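Local coordinates for protein Ent-copalyl diphosphate synthase (Streptomyces platensis, PDB 5BP8) that is a member of the class II terpene cyclases, nearly all-helical enzymes related to the squalene-hopene cyclases, at residues 306-311 against 349-354; 46-51 against 91-96. All coordinates share one frame; numbering follows the deposited sequence. Where two conformers were deposited one is given.

Contact 1 (306-311 against 349-354)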
# COMPACT_ATOMS: atom_id res chain seq x y z
N ASP A 306 6.87 -8.42 9.54
CA ASP A 306 7.78 -7.35 9.21
C ASP A 306 7.87 -6.40 10.38
O ASP A 306 6.94 -6.29 11.17
CB ASP A 306 7.36 -6.59 7.93
CG ASP A 306 6.14 -5.73 8.15
OD1 ASP A 306 5.00 -6.23 7.95
OD2 ASP A 306 6.32 -4.55 8.50
N SER A 307 8.97 -5.68 10.47
CA SER A 307 9.19 -4.86 11.65
C SER A 307 8.35 -3.59 11.70
O SER A 307 8.13 -3.04 12.78
CB SER A 307 10.67 -4.50 11.81
OG SER A 307 11.17 -3.67 10.78
N ASP A 308 7.88 -3.10 10.55
CA ASP A 308 7.07 -1.90 10.54
C ASP A 308 5.73 -2.20 11.19
O ASP A 308 5.32 -1.51 12.14
CB ASP A 308 6.91 -1.35 9.13
CG ASP A 308 6.29 0.05 9.09
OD1 ASP A 308 6.62 0.89 9.98
OD2 ASP A 308 5.52 0.31 8.11
N ASP A 309 5.04 -3.23 10.70
CA ASP A 309 3.81 -3.65 11.29
C ASP A 309 4.00 -4.09 12.75
O ASP A 309 3.17 -3.77 13.60
CB ASP A 309 3.18 -4.79 10.48
CG ASP A 309 2.61 -4.30 9.17
OD1 ASP A 309 1.74 -3.42 9.23
OD2 ASP A 309 3.07 -4.76 8.10
N THR A 310 5.11 -4.78 13.02
CA THR A 310 5.38 -5.27 14.38
C THR A 310 5.51 -4.07 15.33
O THR A 310 4.89 -4.05 16.39
CB THR A 310 6.64 -6.16 14.42
OG1 THR A 310 6.42 -7.34 13.64
CG2 THR A 310 6.96 -6.61 15.85
N ALA A 311 6.31 -3.07 14.93
CA ALA A 311 6.54 -1.87 15.75
C ALA A 311 5.24 -1.10 15.95
O ALA A 311 4.91 -0.71 17.05
CB ALA A 311 7.60 -0.99 15.12
N THR A 349 12.76 4.35 5.97
CA THR A 349 12.81 5.43 6.98
C THR A 349 11.59 5.38 7.88
O THR A 349 11.72 5.50 9.11
CB THR A 349 12.89 6.82 6.32
OG1 THR A 349 11.79 6.98 5.39
CG2 THR A 349 14.21 6.99 5.58
N SER A 350 10.40 5.12 7.31
CA SER A 350 9.16 5.07 8.10
C SER A 350 9.21 3.89 9.09
O SER A 350 8.71 4.00 10.21
CB SER A 350 7.89 5.01 7.22
OG SER A 350 7.76 3.74 6.63
N THR A 351 9.79 2.78 8.68
CA THR A 351 9.92 1.61 9.54
C THR A 351 10.78 1.94 10.78
O THR A 351 10.41 1.64 11.92
CB THR A 351 10.50 0.43 8.77
OG1 THR A 351 9.61 0.06 7.70
CG2 THR A 351 10.75 -0.80 9.68
N ASN A 352 11.92 2.57 10.53
CA ASN A 352 12.80 2.97 11.63
C ASN A 352 12.15 3.98 12.55
O ASN A 352 12.29 3.87 13.78
CB ASN A 352 14.15 3.43 11.10
CG ASN A 352 15.06 2.26 10.77
OD1 ASN A 352 15.88 1.83 11.62
ND2 ASN A 352 14.90 1.71 9.58
N ALA A 353 11.43 4.95 11.98
CA ALA A 353 10.57 5.84 12.79
C ALA A 353 9.61 5.07 13.69
O ALA A 353 9.49 5.38 14.89
CB ALA A 353 9.81 6.83 11.92
N HIS A 354 8.91 4.07 13.14
CA HIS A 354 7.93 3.34 13.91
C HIS A 354 8.60 2.47 15.01
O HIS A 354 8.07 2.32 16.12
CB HIS A 354 6.98 2.55 12.97
CG HIS A 354 6.14 3.45 12.13
ND1 HIS A 354 5.68 3.11 10.87
CD2 HIS A 354 5.68 4.70 12.36
CE1 HIS A 354 5.00 4.12 10.37
NE2 HIS A 354 4.99 5.10 11.25
O HOH W 1 5.32 2.82 7.25

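Contact 2 (46-51 against 91-96). With SO4 (sulfate ion), chain E.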
# COMPACT_ATOMS: atom_id res chain seq x y z
N GLY A 46 -18.63 -10.92 -11.65
CA GLY A 46 -18.21 -9.51 -11.73
C GLY A 46 -17.21 -9.26 -12.85
O GLY A 46 -16.63 -8.18 -12.93
N HIS A 47 -17.08 -10.21 -13.78
CA HIS A 47 -16.09 -10.10 -14.86
C HIS A 47 -16.41 -8.92 -15.77
O HIS A 47 -15.54 -8.09 -16.07
CB HIS A 47 -16.02 -11.42 -15.64
CG HIS A 47 -15.08 -11.42 -16.80
ND1 HIS A 47 -13.71 -11.50 -16.66
CD2 HIS A 47 -15.31 -11.40 -18.13
CE1 HIS A 47 -13.14 -11.50 -17.84
NE2 HIS A 47 -14.09 -11.45 -18.76
N ARG A 48 -17.66 -8.79 -16.19
CA ARG A 48 -18.06 -7.65 -17.01
C ARG A 48 -17.89 -6.33 -16.28
O ARG A 48 -17.46 -5.34 -16.88
CB ARG A 48 -19.49 -7.81 -17.54
CG ARG A 48 -19.53 -8.89 -18.62
CD ARG A 48 -20.94 -9.32 -18.97
NE ARG A 48 -21.60 -9.98 -17.85
CZ ARG A 48 -22.89 -10.29 -17.82
NH1 ARG A 48 -23.41 -10.88 -16.74
NH2 ARG A 48 -23.67 -10.02 -18.86
N GLU A 49 -18.18 -6.31 -15.00
CA GLU A 49 -17.98 -5.10 -14.21
C GLU A 49 -16.52 -4.69 -14.17
O GLU A 49 -16.20 -3.48 -14.14
CB GLU A 49 -18.51 -5.33 -12.80
CG GLU A 49 -20.03 -5.30 -12.71
CD GLU A 49 -20.73 -6.61 -13.12
OE1 GLU A 49 -20.12 -7.65 -13.52
OE2 GLU A 49 -21.97 -6.56 -13.04
N ARG A 50 -15.62 -5.68 -14.13
CA ARG A 50 -14.18 -5.41 -14.11
C ARG A 50 -13.71 -4.86 -15.44
O ARG A 50 -12.92 -3.94 -15.49
CB ARG A 50 -13.38 -6.66 -13.71
CG ARG A 50 -13.56 -7.00 -12.23
CD ARG A 50 -12.58 -8.09 -11.75
NE ARG A 50 -13.07 -9.41 -12.14
CZ ARG A 50 -14.05 -10.09 -11.54
NH1 ARG A 50 -14.44 -11.27 -12.04
NH2 ARG A 50 -14.67 -9.61 -10.46
N LEU A 51 -14.23 -5.40 -16.54
CA LEU A 51 -13.94 -4.83 -17.85
C LEU A 51 -14.42 -3.40 -17.94
O LEU A 51 -13.70 -2.52 -18.44
CB LEU A 51 -14.58 -5.69 -18.97
CG LEU A 51 -13.91 -7.03 -19.21
CD1 LEU A 51 -14.79 -7.97 -20.03
CD2 LEU A 51 -12.57 -6.81 -19.91
N SER A 91 -17.51 -14.51 -21.48
CA SER A 91 -17.97 -15.10 -20.22
C SER A 91 -19.50 -14.97 -20.07
O SER A 91 -20.13 -15.78 -19.37
CB SER A 91 -17.26 -14.46 -19.01
OG SER A 91 -15.91 -14.87 -18.95
N GLY A 92 -20.07 -13.96 -20.71
CA GLY A 92 -21.51 -13.72 -20.71
C GLY A 92 -21.81 -12.66 -21.76
O GLY A 92 -20.89 -12.19 -22.44
N ALA A 93 -23.08 -12.28 -21.88
CA ALA A 93 -23.49 -11.25 -22.84
C ALA A 93 -22.70 -9.94 -22.59
O ALA A 93 -22.84 -9.34 -21.52
CB ALA A 93 -24.99 -11.01 -22.74
N PRO A 94 -21.88 -9.50 -23.57
CA PRO A 94 -21.02 -8.34 -23.30
C PRO A 94 -21.80 -7.03 -23.26
O PRO A 94 -22.77 -6.87 -24.01
CB PRO A 94 -20.06 -8.35 -24.50
CG PRO A 94 -20.84 -8.96 -25.61
CD PRO A 94 -21.74 -9.98 -24.96
N HIS A 95 -21.39 -6.11 -22.39
CA HIS A 95 -21.86 -4.72 -22.47
C HIS A 95 -20.88 -3.90 -23.31
O HIS A 95 -21.25 -2.85 -23.81
CB HIS A 95 -21.97 -4.06 -21.09
CG HIS A 95 -22.67 -4.88 -20.05
ND1 HIS A 95 -23.97 -5.33 -20.18
CD2 HIS A 95 -22.25 -5.30 -18.82
CE1 HIS A 95 -24.31 -6.02 -19.10
NE2 HIS A 95 -23.29 -6.01 -18.26
N LEU A 96 -19.63 -4.35 -23.40
CA LEU A 96 -18.59 -3.66 -24.17
C LEU A 96 -18.25 -4.55 -25.34
O LEU A 96 -17.93 -5.73 -25.15
CB LEU A 96 -17.35 -3.40 -23.31
CG LEU A 96 -17.49 -2.36 -22.18
CD1 LEU A 96 -16.31 -2.42 -21.24
CD2 LEU A 96 -17.63 -0.95 -22.72
S SO4 E . -20.12 -11.68 -14.85
O1 SO4 E . -20.59 -10.86 -13.68
O2 SO4 E . -19.06 -12.59 -14.39
O3 SO4 E . -21.28 -12.45 -15.34
O4 SO4 E . -19.70 -10.72 -15.91

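Contact 1 (306-311 against 349-354)
Asp308 and His354 form the polar centre of this contact, in which the N-terminal turns of helices 307-319 and 349-365 run side by side in roughly the same direction, their local axes 8.5 Å apart at 29°. CG of Asp308 lies anti to its backbone N (chi1 -169°), and from it the carboxylate extends to His354. Its CB rests on Thr351 OG1 at 3.4 Å, a hydroxyl whose hydrogen-bonding partner is Ser348 OG. Beyond CG the two carboxylate oxygens part ways. OD1 accepts a hydrogen bond from His354 ND1 over 2.6 Å through its syn lone pair; OD1 sits at the ring edge, close to the imidazole plane, and the carboxylate and imidazole planes differ by 10°. OD2 takes a bond from a water 2.7 Å away, and the same water also donates to Ser350 OG, which is hydrogen-bonded to Asp396 OD2. The imidazole is further confined by Ser350 O, 3.1 Å above one face toward the rim, and by Trp266 of helix 260-274, whose ring stands nearly perpendicular to it. On one flank Ser307 OG presses on Thr351 CG2 at 3.1 Å, a close approach for a hydroxyl that is also bonded to Ser339 O; on another, Ala311 CB meets His354 O at 3.5 Å. Asp306, just before the helix, is the N-cap of helix 307-319, its OD2 accepting from Asp309 N. The run Asp306-Ser307-Asp308-Asp309 matches the DXDD motif of class II terpene cyclases, and this buried Asp-His pair probably belongs to the active site, as in relatives.

Contact 2 (46-51 against 91-96)
Arg48 and Ala93 are joined where the first turn of helix 47-57 faces the irregular loop 91-96, which passes alongside with the CA atoms of Arg48 and Pro94 7.0 Å apart. The helix start is an anion-binding N-terminus: Gly46 is the N-cap, with a positive phi of 88°, and the backbone N atoms of Gly46, His47 and Arg48 all donate to a sulfate ion, probably from the crystallisation liquor. The Arg48 side chain brings the edge of its guanidinium to the ion. A bend at chi3 (-65°) places NE 2.8 Å from sulfate O4, the oxygen that also accepts from Arg48 N, while NH1 donates to O3. The positive end of the helix and the guanidinium would both favour a negative ion here. The third guanidinium nitrogen faces the loop: Arg48 NH2 donates to Ala93 O over 2.9 Å, nearly in the guanidinium plane, so sulfate and carbonyl are both met at the edge of the flat group. His95 NE2 lies over one face of that group, 4.1 Å from Arg48 NH2, and His95 CD2 packs on Arg48 CB at 3.9 Å. At the other end of the loop segment, Ser91 OG lies over one face of the His47 ring, though this serine is poorly ordered and modelled in two conformers, which makes the contact doubtful; its OG is bonded to Pro42 O, and His47 NE2 to Glu85 OE1. The apolar contribution comes from Leu96, whose CD1 lies 4.3 Å from Leu51 CB and 3.8 Å from Leu51 O.

Overall arrangement
Contact 2 closes before contact 1 begins along the chain, and the two lie on opposite sides of its centre, their own centres 41 Å apart and their nearest atoms about 25 Å apart. They share no helix. Contact 1 pairs helices 307-319 and 349-365 in the interior, and its segment 349-354 falls within the range related to the squalene-hopene cyclase C-terminal domain. Contact 2 lies nearer the surface, 28 Å from the chain centre, and joins helix 47-57 to the loop between helices 72-86 and 98-116. Contact 1 probably belongs to the active site, whereas contact 2 packs a peripheral loop against a helix start.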